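PDB 3HVY: cystathionine beta-lyase family protein, YNBB B.subtilis ortholog from Clostridium acetobutylicum, which probably acts as a pyridoxal-phosphate-dependent carbon-sulfur lyase of the methionine gamma-lyase family and may be involved in aluminium resistance. Local coordinates for residues Asn116-Ile122 and Gly149-Val155. Residues are numbered along the deposited sequence; the frame is centred on the assembly and turned at random.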
ATOM      1  N   ASN D 116       9.203  21.281  36.583  1.00 31.15           N
ATOM      2  CA  ASN D 116       9.948  21.226  37.838  1.00 32.41           C
ATOM      3  C   ASN D 116      10.628  19.892  38.069  1.00 32.88           C
ATOM      4  O   ASN D 116      11.370  19.769  39.041  1.00 31.38           O
ATOM      5  CB  ASN D 116       9.127  21.613  39.070  1.00 31.03           C
ATOM      6  CG  ASN D 116       8.521  22.961  38.938  1.00 38.21           C
ATOM      7  OD1 ASN D 116       9.168  23.897  38.488  1.00 39.64           O
ATOM      8  ND2 ASN D 116       7.253  23.069  39.292  1.00 49.00           N
ATOM      9  N   ASP D 117      10.397  18.917  37.182  1.00 30.85           N
ATOM     10  CA  ASP D 117      11.139  17.677  37.214  1.00 30.44           C
ATOM     11  C   ASP D 117      12.513  17.931  36.589  1.00 30.38           C
ATOM     12  O   ASP D 117      12.686  18.852  35.796  1.00 32.73           O
ATOM     13  CB  ASP D 117      10.498  16.580  36.372  1.00 27.69           C
ATOM     14  CG  ASP D 117       9.263  15.968  36.981  1.00 36.17           C
ATOM     15  OD1 ASP D 117       8.945  16.240  38.137  1.00 29.65           O
ATOM     16  OD2 ASP D 117       8.648  15.123  36.287  1.00 30.80           O
ATOM     17  N   THR D 118      13.497  17.133  36.992  1.00 31.17           N
ATOM     18  CA  THR D 118      14.812  17.150  36.359  1.00 30.56           C
ATOM     19  C   THR D 118      15.113  15.852  35.629  1.00 30.07           C
ATOM     20  O   THR D 118      14.862  14.765  36.150  1.00 30.81           O
ATOM     21  CB  THR D 118      15.917  17.410  37.351  1.00 31.50           C
ATOM     22  OG1 THR D 118      15.668  18.639  38.032  1.00 28.91           O
ATOM     23  CG2 THR D 118      17.266  17.474  36.625  1.00 28.95           C
HETATM   24  N   MSE D 119      15.630  15.989  34.408  1.00 30.57           N
HETATM   25  CA  MSE D 119      16.136  14.891  33.582  1.00 29.13           C
HETATM   26  C   MSE D 119      17.667  14.925  33.670  1.00 30.03           C
HETATM   27  O   MSE D 119      18.277  15.995  33.606  1.00 26.93           O
HETATM   28  CB  MSE D 119      15.740  15.093  32.114  1.00 31.89           C
HETATM   29  CG  MSE D 119      16.365  14.127  31.171  1.00 31.88           C
HETATM   30 SE   MSE D 119      16.008  14.588  29.284  0.75 34.57          SE
HETATM   31  CE  MSE D 119      17.280  13.302  28.462  1.00 30.91           C
HETATM   32  N   MSE D 120      18.294  13.757  33.790  1.00 25.25           N
HETATM   33  CA  MSE D 120      19.738  13.731  33.920  1.00 27.03           C
HETATM   34  C   MSE D 120      20.352  12.733  32.986  1.00 26.64           C
HETATM   35  O   MSE D 120      20.020  11.533  33.035  1.00 29.77           O
HETATM   36  CB  MSE D 120      20.175  13.466  35.373  1.00 28.36           C
HETATM   37  CG  MSE D 120      21.737  13.470  35.568  1.00 28.94           C
HETATM   38 SE   MSE D 120      22.344  13.383  37.397  0.75 28.77          SE
HETATM   39  CE  MSE D 120      21.595  11.623  37.804  1.00 22.76           C
ATOM     40  N   SER D 121      21.203  13.240  32.098  1.00 27.50           N
ATOM     41  CA  SER D 121      21.942  12.409  31.159  1.00 27.19           C
ATOM     42  C   SER D 121      23.255  12.014  31.849  1.00 28.25           C
ATOM     43  O   SER D 121      23.962  12.871  32.394  1.00 27.93           O
ATOM     44  CB  SER D 121      22.255  13.149  29.852  1.00 29.48           C
ATOM     45  OG  SER D 121      21.099  13.311  29.067  1.00 28.19           O
ATOM     46  N   ILE D 122      23.584  10.737  31.823  1.00 26.40           N
ATOM     47  CA  ILE D 122      24.764  10.287  32.530  1.00 30.17           C
ATOM     48  C   ILE D 122      25.954   9.785  31.677  1.00 33.89           C
ATOM     49  O   ILE D 122      27.010   9.470  32.236  1.00 33.96           O
ATOM     50  CB  ILE D 122      24.434   9.323  33.664  1.00 31.72           C
ATOM     51  CG1 ILE D 122      23.887   8.001  33.111  1.00 30.29           C
ATOM     52  CG2 ILE D 122      23.487  10.001  34.707  1.00 29.33           C
ATOM     53  CD1 ILE D 122      23.810   6.860  34.188  1.00 28.74           C
ATOM     54  N   GLY D 149       9.441  23.728  31.488  1.00 30.62           N
ATOM     55  CA  GLY D 149       9.816  23.762  32.896  1.00 30.79           C
ATOM     56  C   GLY D 149      10.625  22.586  33.383  1.00 28.73           C
ATOM     57  O   GLY D 149      10.846  22.447  34.595  1.00 30.95           O
ATOM     58  N   VAL D 150      11.072  21.751  32.465  1.00 28.89           N
ATOM     59  CA  VAL D 150      11.845  20.570  32.849  1.00 28.51           C
ATOM     60  C   VAL D 150      13.320  20.971  32.914  1.00 30.48           C
ATOM     61  O   VAL D 150      13.873  21.494  31.957  1.00 33.92           O
ATOM     62  CB  VAL D 150      11.592  19.408  31.927  1.00 29.14           C
ATOM     63  CG1 VAL D 150      12.429  18.171  32.344  1.00 26.95           C
ATOM     64  CG2 VAL D 150      10.099  19.107  31.920  1.00 26.51           C
ATOM     65  N   LYS D 151      13.928  20.751  34.071  0.50 28.24           N
ATOM     66  CA  LYS D 151      15.339  21.052  34.290  0.50 28.71           C
ATOM     67  C   LYS D 151      16.193  19.912  33.746  0.50 29.55           C
ATOM     68  O   LYS D 151      15.715  18.771  33.603  0.50 29.71           O
ATOM     69  CB  LYS D 151      15.585  21.269  35.788  0.50 26.51           C
ATOM     70  CG  LYS D 151      14.813  22.448  36.361  0.50 31.64           C
ATOM     71  CD  LYS D 151      14.899  22.512  37.896  0.50 31.94           C
ATOM     72  CE  LYS D 151      14.437  23.863  38.472  0.50 29.22           C
ATOM     73  NZ  LYS D 151      12.979  24.143  38.415  0.50 30.94           N
ATOM     74  N   TYR D 152      17.444  20.231  33.416  1.00 30.48           N
ATOM     75  CA  TYR D 152      18.362  19.288  32.796  1.00 30.88           C
ATOM     76  C   TYR D 152      19.722  19.277  33.466  1.00 32.69           C
ATOM     77  O   TYR D 152      20.256  20.317  33.764  1.00 30.90           O
ATOM     78  CB  TYR D 152      18.565  19.636  31.338  1.00 31.70           C
ATOM     79  CG  TYR D 152      19.460  18.669  30.599  1.00 28.10           C
ATOM     80  CD1 TYR D 152      19.070  17.377  30.409  1.00 30.38           C
ATOM     81  CD2 TYR D 152      20.671  19.069  30.024  1.00 34.17           C
ATOM     82  CE1 TYR D 152      19.863  16.492  29.750  1.00 29.26           C
ATOM     83  CE2 TYR D 152      21.469  18.170  29.317  1.00 31.06           C
ATOM     84  CZ  TYR D 152      21.050  16.873  29.183  1.00 30.99           C
ATOM     85  OH  TYR D 152      21.787  15.906  28.471  1.00 31.57           O
ATOM     86  N   LYS D 153      20.237  18.091  33.762  1.00 30.01           N
ATOM     87  CA  LYS D 153      21.610  17.969  34.228  1.00 30.87           C
ATOM     88  C   LYS D 153      22.285  16.965  33.335  1.00 32.35           C
ATOM     89  O   LYS D 153      21.649  16.013  32.883  1.00 31.49           O
ATOM     90  CB  LYS D 153      21.727  17.492  35.679  1.00 29.08           C
ATOM     91  CG  LYS D 153      21.268  18.482  36.675  1.00 28.98           C
ATOM     92  CD  LYS D 153      21.247  17.964  38.135  1.00 33.17           C
ATOM     93  CE  LYS D 153      21.175  19.164  39.113  1.00 36.02           C
ATOM     94  NZ  LYS D 153      21.038  18.820  40.566  1.00 29.06           N
HETATM   95  N   MSE D 154      23.589  17.142  33.153  1.00 32.04           N
HETATM   96  CA  MSE D 154      24.363  16.224  32.379  1.00 33.15           C
HETATM   97  C   MSE D 154      25.679  15.889  33.077  1.00 32.16           C
HETATM   98  O   MSE D 154      26.380  16.774  33.574  1.00 32.58           O
HETATM   99  CB  MSE D 154      24.555  16.827  31.004  1.00 35.15           C
HETATM  100  CG  MSE D 154      25.201  15.863  30.082  1.00 47.30           C
HETATM  101 SE   MSE D 154      26.905  16.567  29.658  0.75 69.24          SE
HETATM  102  CE  MSE D 154      25.900  17.484  28.298  1.00 24.27           C
ATOM    103  N   VAL D 155      25.986  14.601  33.176  1.00 31.15           N
ATOM    104  CA  VAL D 155      27.178  14.145  33.901  1.00 31.14           C
ATOM    105  C   VAL D 155      28.181  13.734  32.825  1.00 32.29           C
ATOM    106  O   VAL D 155      27.947  12.802  32.051  1.00 30.73           O
ATOM    107  CB  VAL D 155      26.910  12.976  34.906  1.00 29.95           C
ATOM    108  CG1 VAL D 155      28.187  12.597  35.723  1.00 29.08           C
ATOM    109  CG2 VAL D 155      25.726  13.296  35.896  1.00 26.12           C
TER
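Lys151 packs against Thr118 and Asp117, and with Val155 and Lys153, which lie against Met120 and Ser121, it buries the most surface here. The backbones run in parallel, with strand axes 4.6 Å apart at closest approach and 20° between their directions. Lys151 gives its N to Asp117 O and its O to Met119 N (2.9 Å); Lys153 repeats the pattern, its N bonding Met119 O and its O receiving Ser121 N. Val155 N closes the series on Ser121 O at 2.8 Å. On the face shared by Thr118 and Met120, Lys151 CB comes within 3.5 Å of Thr118 OG1, a hydroxyl that bonds Ser176. CG of Lys153 stands beside the backbone N (chi1 -69°), and from there the extended chain carries NZ away to salt bridges with Glu170 and Asp174. Val155 presents CG2 to SE of Met120, like Met119 a selenomethionine, at 3.7 Å. On the other face, Ser121 OG lies at the edge of the Tyr152 ring, near its plane, and hydrogen-bonds Tyr152 OH at 2.8 Å; OG also bonds His181 ND1. Met119 SE makes an oblique Met-aromatic contact, 5.3 Å from the Tyr152 ring centroid. Within this chain, strand 151-154 is outermost at this end of the mixed sheet in the large domain of a fold-type I PLP enzyme, reached through a beta-alpha-beta unit. The chemistry implies an outer strand held by regular backbone bonds, with the Tyr152-Ser121-His181 hydrogen bonds extending across three neighbouring strands.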